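Local coordinates for protein putative carboxymuconolactone decarboxylase (Burkholderia xenovorans, PDB 2QEU) that is of unproven function but belongs to the AhpD-like carboxymuconolactone decarboxylase family, whose members are generally assigned peroxiredoxin activity, at residues B[23-28]-B[67-72]; B[83-88]-B[123-128]; B[92-97]-B[134-139]. All blocks are in the same frame, centred on the assembly; numbering follows the deposited sequence. Where two conformers were deposited one is given.

Contact 1 (B[23-28]-B[67-72]); sequences SDMGGL and YKHLIL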
ATOM      1  N   SER B  23       1.211  21.699 -22.892  1.00 16.48           N
ATOM      2  CA  SER B  23       1.652  20.760 -23.909  1.00 18.24           C
ATOM      3  C   SER B  23       1.402  19.328 -23.483  1.00 18.95           C
ATOM      4  O   SER B  23       0.780  18.533 -24.201  1.00 19.21           O
ATOM      5  CB  SER B  23       3.145  20.960 -24.150  1.00 19.45           C
ATOM      6  OG  SER B  23       3.628  20.059 -25.122  1.00 30.60           O
ATOM      7  N   ASP B  24       1.848  19.028 -22.275  1.00 16.42           N
ATOM      8  CA  ASP B  24       1.806  17.661 -21.796  1.00 17.83           C
ATOM      9  C   ASP B  24       0.423  17.227 -21.367  1.00 18.11           C
ATOM     10  O   ASP B  24      -0.011  16.094 -21.705  1.00 16.28           O
ATOM     11  CB  ASP B  24       2.752  17.481 -20.626  1.00 15.89           C
ATOM     12  CG  ASP B  24       2.931  16.025 -20.284  1.00 16.78           C
ATOM     13  OD1 ASP B  24       3.399  15.266 -21.192  1.00 11.64           O
ATOM     14  OD2 ASP B  24       2.575  15.687 -19.139  1.00 16.01           O
HETATM   15  N   MSE B  25      -0.250  18.123 -20.632  1.00 16.06           N
HETATM   16  CA  MSE B  25      -1.511  17.820 -19.937  1.00 17.10           C
HETATM   17  C   MSE B  25      -2.744  18.617 -20.343  1.00 17.90           C
HETATM   18  O   MSE B  25      -3.846  18.334 -19.850  1.00 22.11           O
HETATM   19  CB  MSE B  25      -1.310  17.957 -18.403  1.00 17.30           C
HETATM   20  CG  MSE B  25      -0.212  17.067 -17.852  1.00 18.81           C
HETATM   21 SE   MSE B  25      -0.833  15.199 -17.681  0.75 18.57          SE
HETATM   22  CE  MSE B  25      -1.709  15.327 -15.940  1.00 15.21           C
ATOM     23  N   GLY B  26      -2.589  19.604 -21.231  1.00 17.96           N
ATOM     24  CA  GLY B  26      -3.706  20.471 -21.558  1.00 18.66           C
ATOM     25  C   GLY B  26      -4.086  21.431 -20.448  1.00 19.88           C
ATOM     26  O   GLY B  26      -5.189  21.975 -20.468  1.00 25.49           O
ATOM     27  N   GLY B  27      -3.170  21.683 -19.512  1.00 18.09           N
ATOM     28  CA  GLY B  27      -3.426  22.549 -18.354  1.00 16.68           C
ATOM     29  C   GLY B  27      -2.845  21.995 -17.035  1.00 18.05           C
ATOM     30  O   GLY B  27      -2.283  20.884 -16.990  1.00 18.13           O
ATOM     31  N   LEU B  28      -2.951  22.804 -15.974  1.00 16.24           N
ATOM     32  CA  LEU B  28      -2.397  22.467 -14.656  1.00 18.54           C
ATOM     33  C   LEU B  28      -3.471  21.843 -13.750  1.00 17.08           C
ATOM     34  O   LEU B  28      -4.454  22.480 -13.399  1.00 14.92           O
ATOM     35  CB  LEU B  28      -1.804  23.723 -13.999  1.00 18.69           C
ATOM     36  CG  LEU B  28      -0.945  23.534 -12.750  1.00 13.74           C
ATOM     37  CD1 LEU B  28       0.261  22.678 -13.100  1.00 15.29           C
ATOM     38  CD2 LEU B  28      -0.523  24.858 -12.138  1.00 19.51           C
ATOM     39  N   TYR B  67       3.474   6.146 -24.345  1.00  9.33           N
ATOM     40  CA  TYR B  67       3.776   5.050 -23.405  1.00  7.87           C
ATOM     41  C   TYR B  67       4.201   5.536 -22.011  1.00  8.32           C
ATOM     42  O   TYR B  67       3.898   4.886 -21.000  1.00  9.10           O
ATOM     43  CB  TYR B  67       4.787   4.073 -24.017  1.00  7.13           C
ATOM     44  CG  TYR B  67       4.234   3.419 -25.266  1.00  9.60           C
ATOM     45  CD1 TYR B  67       2.933   2.906 -25.312  1.00 11.29           C
ATOM     46  CD2 TYR B  67       4.985   3.357 -26.426  1.00 12.15           C
ATOM     47  CE1 TYR B  67       2.400   2.358 -26.493  1.00 11.09           C
ATOM     48  CE2 TYR B  67       4.485   2.802 -27.586  1.00 14.95           C
ATOM     49  CZ  TYR B  67       3.206   2.302 -27.638  1.00 11.96           C
ATOM     50  OH  TYR B  67       2.740   1.778 -28.829  1.00 16.55           O
ATOM     51  N   LYS B  68       4.864   6.706 -21.963  1.00  7.34           N
ATOM     52  CA  LYS B  68       5.138   7.362 -20.705  1.00  9.02           C
ATOM     53  C   LYS B  68       3.834   7.618 -19.950  1.00  8.53           C
ATOM     54  O   LYS B  68       3.692   7.278 -18.782  1.00  8.67           O
ATOM     55  CB  LYS B  68       5.877   8.670 -20.899  1.00  9.68           C
ATOM     56  CG  LYS B  68       7.292   8.506 -21.440  1.00  5.89           C
ATOM     57  CD  LYS B  68       8.120   9.812 -21.282  1.00  8.83           C
ATOM     58  CE  LYS B  68       9.544   9.554 -21.675  1.00 12.71           C
ATOM     59  NZ  LYS B  68      10.342  10.783 -21.619  1.00  8.80           N
ATOM     60  N   HIS B  69       2.880   8.231 -20.641  1.00  8.06           N
ATOM     61  CA  HIS B  69       1.578   8.457 -20.007  1.00  7.29           C
ATOM     62  C   HIS B  69       0.769   7.201 -19.738  1.00  9.04           C
ATOM     63  O   HIS B  69       0.075   7.151 -18.720  1.00  8.92           O
ATOM     64  CB  HIS B  69       0.778   9.472 -20.784  1.00  8.79           C
ATOM     65  CG  HIS B  69       1.241  10.872 -20.582  1.00 12.02           C
ATOM     66  ND1 HIS B  69       0.987  11.590 -19.435  1.00  9.42           N
ATOM     67  CD2 HIS B  69       1.961  11.681 -21.388  1.00  8.95           C
ATOM     68  CE1 HIS B  69       1.526  12.794 -19.548  1.00  9.90           C
ATOM     69  NE2 HIS B  69       2.116  12.884 -20.732  1.00 13.55           N
ATOM     70  N   LEU B  70       0.898   6.169 -20.568  1.00  8.48           N
ATOM     71  CA  LEU B  70       0.288   4.888 -20.237  1.00  6.75           C
ATOM     72  C   LEU B  70       0.844   4.334 -18.913  1.00  4.78           C
ATOM     73  O   LEU B  70       0.081   3.845 -18.096  1.00  8.40           O
ATOM     74  CB  LEU B  70       0.473   3.887 -21.366  1.00  8.21           C
ATOM     75  CG  LEU B  70      -0.141   2.505 -21.107  1.00  5.92           C
ATOM     76  CD1 LEU B  70      -1.617   2.581 -20.838  1.00  5.39           C
ATOM     77  CD2 LEU B  70       0.185   1.623 -22.317  1.00  7.77           C
ATOM     78  N   ILE B  71       2.164   4.405 -18.704  1.00  6.98           N
ATOM     79  CA  ILE B  71       2.733   3.969 -17.413  1.00  8.03           C
ATOM     80  C   ILE B  71       2.081   4.755 -16.252  1.00  7.55           C
ATOM     81  O   ILE B  71       1.668   4.164 -15.268  1.00  7.63           O
ATOM     82  CB  ILE B  71       4.286   4.068 -17.400  1.00  7.04           C
ATOM     83  CG1 ILE B  71       4.874   2.999 -18.365  1.00  8.07           C
ATOM     84  CG2 ILE B  71       4.872   3.957 -15.977  1.00  7.50           C
ATOM     85  CD1 ILE B  71       6.351   3.244 -18.835  1.00  9.27           C
ATOM     86  N   LEU B  72       1.929   6.067 -16.439  1.00  8.55           N
ATOM     87  CA  LEU B  72       1.297   6.916 -15.413  1.00  7.63           C
ATOM     88  C   LEU B  72      -0.159   6.564 -15.199  1.00  9.43           C
ATOM     89  O   LEU B  72      -0.648   6.568 -14.062  1.00  7.25           O
ATOM     90  CB  LEU B  72       1.570   8.379 -15.691  1.00 10.57           C
ATOM     91  CG  LEU B  72       3.020   8.752 -15.454  1.00  9.82           C
ATOM     92  CD1 LEU B  72       3.311  10.107 -16.176  1.00  8.28           C
ATOM     93  CD2 LEU B  72       3.368   8.781 -14.008  1.00  9.46           C
TER

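Contact 2 (B[83-88]-B[123-128]); sequences IGIVNH and RKAVTF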
ATOM      1  N   ILE B  83      -8.641  11.424 -10.802  1.00 13.05           N
ATOM      2  CA  ILE B  83      -8.442  12.665 -11.566  1.00 13.28           C
ATOM      3  C   ILE B  83      -7.204  12.491 -12.435  1.00 11.97           C
ATOM      4  O   ILE B  83      -7.244  12.684 -13.638  1.00 11.63           O
ATOM      5  CB  ILE B  83      -8.280  13.900 -10.633  1.00 14.82           C
ATOM      6  CG1 ILE B  83      -9.540  14.049  -9.782  1.00 19.38           C
ATOM      7  CG2 ILE B  83      -8.031  15.167 -11.475  1.00 11.01           C
ATOM      8  CD1 ILE B  83     -10.787  14.062 -10.579  1.00 26.67           C
ATOM      9  N   GLY B  84      -6.111  12.100 -11.802  1.00 12.03           N
ATOM     10  CA  GLY B  84      -4.888  11.820 -12.513  1.00  8.82           C
ATOM     11  C   GLY B  84      -5.012  10.773 -13.590  1.00  8.34           C
ATOM     12  O   GLY B  84      -4.446  10.941 -14.664  1.00  9.84           O
ATOM     13  N   ILE B  85      -5.765   9.705 -13.333  1.00  8.78           N
ATOM     14  CA  ILE B  85      -5.877   8.617 -14.320  1.00  7.73           C
ATOM     15  C   ILE B  85      -6.535   9.148 -15.614  1.00  8.39           C
ATOM     16  O   ILE B  85      -6.081   8.851 -16.727  1.00  8.75           O
ATOM     17  CB  ILE B  85      -6.579   7.321 -13.796  1.00  5.79           C
ATOM     18  CG1 ILE B  85      -6.074   6.136 -14.624  1.00  9.08           C
ATOM     19  CG2 ILE B  85      -8.134   7.423 -13.893  1.00  7.74           C
ATOM     20  CD1 ILE B  85      -6.590   4.835 -14.199  1.00  6.94           C
ATOM     21  N   VAL B  86      -7.569   9.997 -15.485  1.00  8.57           N
ATOM     22  CA  VAL B  86      -8.209  10.555 -16.656  1.00  9.17           C
ATOM     23  C   VAL B  86      -7.252  11.571 -17.298  1.00  9.50           C
ATOM     24  O   VAL B  86      -7.087  11.552 -18.501  1.00  9.07           O
ATOM     25  CB  VAL B  86      -9.553  11.194 -16.281  1.00  9.13           C
ATOM     26  CG1 VAL B  86     -10.086  12.106 -17.404  1.00 11.42           C
ATOM     27  CG2 VAL B  86     -10.529  10.107 -15.891  1.00 10.63           C
ATOM     28  N   ASN B  87      -6.595  12.434 -16.508  1.00  8.68           N
ATOM     29  CA  ASN B  87      -5.629  13.372 -17.092  1.00  9.61           C
ATOM     30  C   ASN B  87      -4.515  12.699 -17.921  1.00  7.08           C
ATOM     31  O   ASN B  87      -4.164  13.179 -19.001  1.00 10.97           O
ATOM     32  CB  ASN B  87      -5.029  14.323 -16.029  1.00 10.18           C
ATOM     33  CG  ASN B  87      -6.065  15.325 -15.492  1.00 14.89           C
ATOM     34  OD1 ASN B  87      -7.044  15.638 -16.181  1.00 19.70           O
ATOM     35  ND2 ASN B  87      -5.832  15.844 -14.292  1.00 15.91           N
ATOM     36  N   HIS B  88      -3.949  11.609 -17.395  1.00  8.23           N
ATOM     37  CA  HIS B  88      -2.920  10.870 -18.124  1.00  8.24           C
ATOM     38  C   HIS B  88      -3.472  10.054 -19.311  1.00  8.38           C
ATOM     39  O   HIS B  88      -2.770   9.852 -20.333  1.00 11.19           O
ATOM     40  CB  HIS B  88      -2.069  10.031 -17.162  1.00  8.77           C
ATOM     41  CG  HIS B  88      -1.157  10.856 -16.315  1.00  8.52           C
ATOM     42  ND1 HIS B  88      -0.045  11.483 -16.825  1.00  6.81           N
ATOM     43  CD2 HIS B  88      -1.205  11.182 -14.999  1.00 10.50           C
ATOM     44  CE1 HIS B  88       0.545  12.172 -15.867  1.00 13.37           C
ATOM     45  NE2 HIS B  88      -0.144  12.021 -14.754  1.00 10.91           N
ATOM     46  N   ARG B 123     -10.591   1.036 -14.539  1.00  8.13           N
ATOM     47  CA  ARG B 123     -11.663   0.986 -15.522  1.00  7.73           C
ATOM     48  C   ARG B 123     -12.241   2.368 -15.838  1.00  8.54           C
ATOM     49  O   ARG B 123     -12.831   2.561 -16.908  1.00  9.29           O
ATOM     50  CB  ARG B 123     -12.736   0.008 -15.098  1.00  8.03           C
ATOM     51  CG  ARG B 123     -13.524   0.412 -13.880  1.00  6.93           C
ATOM     52  CD  ARG B 123     -14.480  -0.705 -13.506  1.00  8.46           C
ATOM     53  NE  ARG B 123     -15.338  -0.392 -12.376  1.00 10.63           N
ATOM     54  CZ  ARG B 123     -16.580   0.061 -12.476  1.00 14.43           C
ATOM     55  NH1 ARG B 123     -17.136   0.314 -13.661  1.00 13.19           N
ATOM     56  NH2 ARG B 123     -17.263   0.254 -11.374  1.00 18.43           N
ATOM     57  N   LYS B 124     -12.089   3.330 -14.916  1.00 10.19           N
ATOM     58  CA  LYS B 124     -12.614   4.696 -15.189  1.00 10.46           C
ATOM     59  C   LYS B 124     -11.861   5.346 -16.379  1.00  7.05           C
ATOM     60  O   LYS B 124     -12.434   6.141 -17.182  1.00  8.16           O
ATOM     61  CB  LYS B 124     -12.445   5.542 -13.937  1.00 12.53           C
ATOM     62  CG  LYS B 124     -13.159   5.061 -12.681  1.00 13.46           C
ATOM     63  CD  LYS B 124     -12.930   6.012 -11.501  1.00 15.67           C
ATOM     64  CE  LYS B 124     -13.921   5.703 -10.382  1.00 21.41           C
ATOM     65  NZ  LYS B 124     -13.611   6.444  -9.165  1.00 29.09           N
ATOM     66  N   ALA B 125     -10.590   4.994 -16.523  1.00  6.39           N
ATOM     67  CA  ALA B 125      -9.772   5.443 -17.663  1.00  7.55           C
ATOM     68  C   ALA B 125     -10.362   4.944 -18.978  1.00  9.24           C
ATOM     69  O   ALA B 125     -10.351   5.669 -19.961  1.00  7.95           O
ATOM     70  CB  ALA B 125      -8.275   4.978 -17.481  1.00  9.13           C
ATOM     71  N   VAL B 126     -10.866   3.708 -18.977  1.00  8.15           N
ATOM     72  CA  VAL B 126     -11.420   3.078 -20.165  1.00  8.73           C
ATOM     73  C   VAL B 126     -12.768   3.710 -20.512  1.00 10.13           C
ATOM     74  O   VAL B 126     -13.051   4.033 -21.675  1.00 11.74           O
ATOM     75  CB  VAL B 126     -11.511   1.543 -20.002  1.00  8.23           C
ATOM     76  CG1 VAL B 126     -12.188   0.890 -21.275  1.00  8.84           C
ATOM     77  CG2 VAL B 126     -10.097   0.938 -19.776  1.00  7.99           C
ATOM     78  N   THR B 127     -13.595   3.908 -19.493  1.00  9.30           N
ATOM     79  CA  THR B 127     -14.881   4.597 -19.660  1.00  9.89           C
ATOM     80  C   THR B 127     -14.682   5.980 -20.335  1.00  9.28           C
ATOM     81  O   THR B 127     -15.350   6.329 -21.328  1.00 11.64           O
ATOM     82  CB  THR B 127     -15.589   4.788 -18.342  1.00 14.42           C
ATOM     83  OG1 THR B 127     -15.829   3.508 -17.760  1.00 10.70           O
ATOM     84  CG2 THR B 127     -16.939   5.557 -18.531  1.00 16.40           C
ATOM     85  N   PHE B 128     -13.758   6.756 -19.785  1.00  9.59           N
ATOM     86  CA  PHE B 128     -13.347   8.016 -20.382  1.00  9.95           C
ATOM     87  C   PHE B 128     -12.826   7.840 -21.809  1.00  9.08           C
ATOM     88  O   PHE B 128     -13.233   8.609 -22.703  1.00  9.92           O
ATOM     89  CB  PHE B 128     -12.295   8.725 -19.502  1.00  8.55           C
ATOM     90  CG  PHE B 128     -11.647   9.922 -20.169  1.00  7.80           C
ATOM     91  CD1 PHE B 128     -12.288  11.144 -20.231  1.00 11.07           C
ATOM     92  CD2 PHE B 128     -10.400   9.803 -20.753  1.00  6.81           C
ATOM     93  CE1 PHE B 128     -11.677  12.237 -20.847  1.00  9.00           C
ATOM     94  CE2 PHE B 128      -9.796  10.851 -21.359  1.00 10.31           C
ATOM     95  CZ  PHE B 128     -10.438  12.073 -21.433  1.00 10.40           C
TER

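Contact 3 (B[92-97]-B[134-139]); sequences AMNAGL and KELAGK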
ATOM      1  N   ALA B  92      -2.067  10.622 -22.903  1.00  9.37           N
ATOM      2  CA  ALA B  92      -1.563   9.500 -23.687  1.00 10.42           C
ATOM      3  C   ALA B  92      -2.212   9.491 -25.074  1.00  8.19           C
ATOM      4  O   ALA B  92      -1.552   9.218 -26.088  1.00  7.65           O
ATOM      5  CB  ALA B  92      -1.780   8.121 -22.943  1.00  7.75           C
HETATM    6  N   MSE B  93      -3.530   9.712 -25.101  1.00  8.89           N
HETATM    7  CA  MSE B  93      -4.308   9.592 -26.334  1.00 11.64           C
HETATM    8  C   MSE B  93      -4.048  10.789 -27.236  1.00 11.14           C
HETATM    9  O   MSE B  93      -3.958  10.653 -28.462  1.00  7.95           O
HETATM   10  CB  MSE B  93      -5.790   9.433 -26.020  1.00 10.80           C
HETATM   11  CG  MSE B  93      -6.097   8.046 -25.483  1.00 11.85           C
HETATM   12 SE   MSE B  93      -7.914   7.753 -24.979  0.75 10.49          SE
HETATM   13  CE  MSE B  93      -8.780   7.969 -26.774  1.00  9.37           C
ATOM     14  N   ASN B  94      -3.862  11.952 -26.618  1.00  9.48           N
ATOM     15  CA  ASN B  94      -3.383  13.112 -27.364  1.00  9.27           C
ATOM     16  C   ASN B  94      -2.050  12.834 -28.041  1.00  8.75           C
ATOM     17  O   ASN B  94      -1.799  13.377 -29.145  1.00 10.09           O
ATOM     18  CB  ASN B  94      -3.319  14.372 -26.474  1.00 10.12           C
ATOM     19  CG  ASN B  94      -4.669  15.048 -26.300  1.00 11.78           C
ATOM     20  OD1 ASN B  94      -5.534  14.962 -27.176  1.00 16.46           O
ATOM     21  ND2 ASN B  94      -4.838  15.768 -25.196  1.00  6.38           N
ATOM     22  N   ALA B  95      -1.193  12.037 -27.411  1.00 10.84           N
ATOM     23  CA  ALA B  95       0.107  11.671 -27.957  1.00  9.49           C
ATOM     24  C   ALA B  95       0.062  10.413 -28.852  1.00  9.08           C
ATOM     25  O   ALA B  95       1.099   9.907 -29.305  1.00 11.93           O
ATOM     26  CB  ALA B  95       1.155  11.528 -26.800  1.00 11.08           C
ATOM     27  N   GLY B  96      -1.127   9.880 -29.102  1.00 11.27           N
ATOM     28  CA  GLY B  96      -1.299   8.811 -30.078  1.00  9.86           C
ATOM     29  C   GLY B  96      -1.665   7.447 -29.551  1.00  9.45           C
ATOM     30  O   GLY B  96      -1.800   6.510 -30.312  1.00 10.07           O
ATOM     31  N   LEU B  97      -1.831   7.302 -28.235  1.00  8.05           N
ATOM     32  CA  LEU B  97      -2.172   5.982 -27.727  1.00  8.18           C
ATOM     33  C   LEU B  97      -3.575   5.595 -28.167  1.00  9.64           C
ATOM     34  O   LEU B  97      -4.470   6.414 -28.116  1.00 10.04           O
ATOM     35  CB  LEU B  97      -2.134   5.981 -26.209  1.00  6.15           C
ATOM     36  CG  LEU B  97      -2.138   4.572 -25.556  1.00  8.65           C
ATOM     37  CD1 LEU B  97      -0.750   3.961 -25.565  1.00 12.26           C
ATOM     38  CD2 LEU B  97      -2.776   4.619 -24.141  1.00  8.12           C
ATOM     39  N   LYS B 134     -13.802   9.281 -29.550  1.00  7.25           N
ATOM     40  CA  LYS B 134     -14.729   9.931 -30.489  1.00  8.69           C
ATOM     41  C   LYS B 134     -14.544  11.436 -30.517  1.00  8.05           C
ATOM     42  O   LYS B 134     -14.634  12.049 -31.593  1.00  5.67           O
ATOM     43  CB  LYS B 134     -16.167   9.597 -30.158  1.00 11.44           C
ATOM     44  CG  LYS B 134     -16.478   8.125 -30.356  1.00 17.38           C
ATOM     45  CD  LYS B 134     -17.890   7.779 -29.960  1.00 26.25           C
ATOM     46  CE  LYS B 134     -18.105   7.917 -28.475  1.00 32.76           C
ATOM     47  NZ  LYS B 134     -19.210   7.035 -27.986  1.00 39.78           N
ATOM     48  N   GLU B 135     -14.233  12.023 -29.341  1.00  3.77           N
ATOM     49  CA  GLU B 135     -13.967  13.453 -29.298  1.00  5.37           C
ATOM     50  C   GLU B 135     -12.745  13.783 -30.132  1.00  3.92           C
ATOM     51  O   GLU B 135     -12.772  14.673 -30.974  1.00  3.83           O
ATOM     52  CB  GLU B 135     -13.768  13.915 -27.854  1.00  4.07           C
ATOM     53  CG  GLU B 135     -13.697  15.384 -27.717  1.00  6.83           C
ATOM     54  CD  GLU B 135     -13.239  15.842 -26.323  1.00 10.30           C
ATOM     55  OE1 GLU B 135     -13.749  15.337 -25.321  1.00  9.36           O
ATOM     56  OE2 GLU B 135     -12.344  16.718 -26.269  1.00  8.07           O
ATOM     57  N   LEU B 136     -11.671  13.031 -29.913  0.50  3.69           N
ATOM     58  CA  LEU B 136     -10.436  13.303 -30.639  0.50  5.83           C
ATOM     59  C   LEU B 136     -10.617  13.164 -32.161  0.50  3.29           C
ATOM     60  O   LEU B 136     -10.114  13.980 -32.945  0.50  4.66           O
ATOM     61  CB  LEU B 136      -9.343  12.368 -30.110  0.50  4.44           C
ATOM     62  CG  LEU B 136      -7.889  12.679 -30.429  0.50 10.45           C
ATOM     63  CD1 LEU B 136      -7.519  14.079 -29.940  0.50  5.47           C
ATOM     64  CD2 LEU B 136      -7.062  11.596 -29.748  0.50  6.20           C
ATOM     65  N   ALA B 137     -11.361  12.146 -32.574  1.00  2.88           N
ATOM     66  CA  ALA B 137     -11.689  11.965 -34.003  1.00  3.24           C
ATOM     67  C   ALA B 137     -12.502  13.134 -34.604  1.00  4.19           C
ATOM     68  O   ALA B 137     -12.336  13.474 -35.780  1.00  5.74           O
ATOM     69  CB  ALA B 137     -12.416  10.683 -34.217  1.00  4.27           C
ATOM     70  N   GLY B 138     -13.368  13.762 -33.808  1.00  3.62           N
ATOM     71  CA  GLY B 138     -14.207  14.858 -34.247  1.00  3.57           C
ATOM     72  C   GLY B 138     -13.530  16.240 -34.261  1.00  2.00           C
ATOM     73  O   GLY B 138     -14.138  17.213 -34.613  1.00  2.00           O
ATOM     74  N   LYS B 139     -12.261  16.274 -33.787  1.00  2.00           N
ATOM     75  CA  LYS B 139     -11.473  17.508 -33.746  1.00  4.24           C
ATOM     76  C   LYS B 139     -10.297  17.519 -34.695  1.00  3.73           C
ATOM     77  O   LYS B 139      -9.655  18.547 -34.855  1.00  6.73           O
ATOM     78  CB  LYS B 139     -10.988  17.795 -32.318  1.00  3.27           C
ATOM     79  CG  LYS B 139     -12.092  17.821 -31.296  1.00  5.08           C
ATOM     80  CD  LYS B 139     -11.595  18.248 -29.935  1.00  8.49           C
ATOM     81  CE  LYS B 139     -10.603  17.291 -29.360  1.00  3.77           C
ATOM     82  NZ  LYS B 139     -10.336  17.427 -27.865  1.00 12.48           N
TER
HETATM   83  O   HOH W   1      -7.645  16.891 -27.460  1.00 25.36           O

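Contact 1 (B[23-28]-B[67-72])
The imidazole of H69 meets the carboxylate of D24 at its edge, with D24 CG and OD1 both near the ring plane, while the selenium of M25, a selenomethionine, comes at the ring obliquely. The ring of H88 also meets that of H69. This His-carboxylate pair lies in the core of the all-helical AhpD-like fold, where it ties the last turn of helix 10-25 to helix 65-79. Distance and angle both support the bond: H69 NE2 donates to D24 OD1 at 2.7 Å, with an N-H...O angle of 162°. OD1 lies almost in the ring plane of H69, and the bond is nearly straight. Seen from the carboxylate the fit is less flat, for NE2 comes on the syn side but 31° out of the carboxylate plane. D24 places its CG anti to the backbone N, which brings the acid end nearer the histidine than its CB direction alone would. Its other oxygen, OD2, forms a salt bridge with R50, and that second grip should restrict rotation of the acid. An acetate and a citrate, probably from the crystallisation liquor, lie close to M25 and may mark a pocket beside the pair. M25 bends at both its second and third torsions, and its SE stands 3.9 Å from H69 CE1.

Contact 2 (B[83-88]-B[123-128])
V86 sets one methyl, CG1, squarely over a face of the F128 ring in a CH-pi contact. The methyl carbon lies 3.7 Å from the ring centroid and 10° off the normal, and its distances to the ring carbons are correspondingly even, from 3.7 Å at CD1 to 4.2 Å at CE2. Two side-chain conformations help to explain this. V86 turns CG1 away from its own backbone N (chi1 165°), which directs that branch across to the other helix and leaves CG2 beside the N. F128 likewise carries CG opposite its N, its CB bond already aimed at segment 83-88; this first torsion brings the ring across to the valine, and the second, chi2 79°, turns it so that a face rather than the rim meets CG1. The second touch is purely aliphatic: I85 CD1 lies 3.7 Å from A125 CB, and I85 CG1 is nearly as near, so that the last two carbons of the isoleucine chain both rest on the alanine methyl. The small A125 is consistent with the close approach of the backbones, V86 CA and A125 CA being 5.4 Å apart. No hydrogen bond crosses between the two segments, so the joint rests on apolar packing. Helix 82-94 and helix 122-137 are thereby joined within the helical bundle. I85 also reaches V73 and A77 of helix 65-79, A125 touches I106 of helix 99-113, and R123 makes a salt bridge to E30 of a neighbouring subunit, which borders helix 122-137.

Contact 3 (B[92-97]-B[134-139])
L136 sends its two methyls to different places on the end of helix 82-94: CD2 lies against the carbonyl oxygen of M93 at 3.5 Å, and CD1 against the side-chain oxygen of N94, also 3.5 Å from OD1. Its CB bond points at the facing segment and CG stands anti to the backbone N (chi1 -164°), which carries the two methyls to that segment. The leucine was deposited in two conformers, so these approaches hold for the one described. The nearest approach of apolar side-chain atoms is long, M93 CB and L136 CD2 being 4.5 Å apart, and no direct hydrogen bond joins the segments. The polar link is instead a water, which donates to N94 OD1 at 2.9 Å and accepts from K139 NZ at 2.8 Å. K139 is held in turn by a salt bridge within its own segment: its NZ lies 2.7 Å from E135 OE2, on the anti side of that oxygen and 20° out of the carboxylate plane. The lysine ammonium thus serves both the acid and the water. The M93 oxygen that meets the leucine also accepts the backbone N-H of G96, while L97 N bonds back to A92 O. With G96 at positive phi (111°), these two bonds make a Schellman motif, the classic glycine-terminated end of a helix, packed here against the last turn of helix 122-137.

Along the chain, contact 1 closes before the other two open, whereas contacts 2 and 3 alternate their segments and both join helix 82-94 to helix 122-137, contact 3 lying nearer the C-terminal ends of both helices. Their centres are about 14 Å apart; contact 1 is centred about 12 Å from contact 2 and 13 Å from contact 3. Contact 1 has no segment on helix 82-94 but touches it through H69 of helix 65-79: H69 ND1 lies 2.8 Å from H88 ND1, a probable hydrogen bond, and H69 CB lies 3.6 Å from A92 CB. H88 also bonds a citrate, consistent with a pocket at this junction.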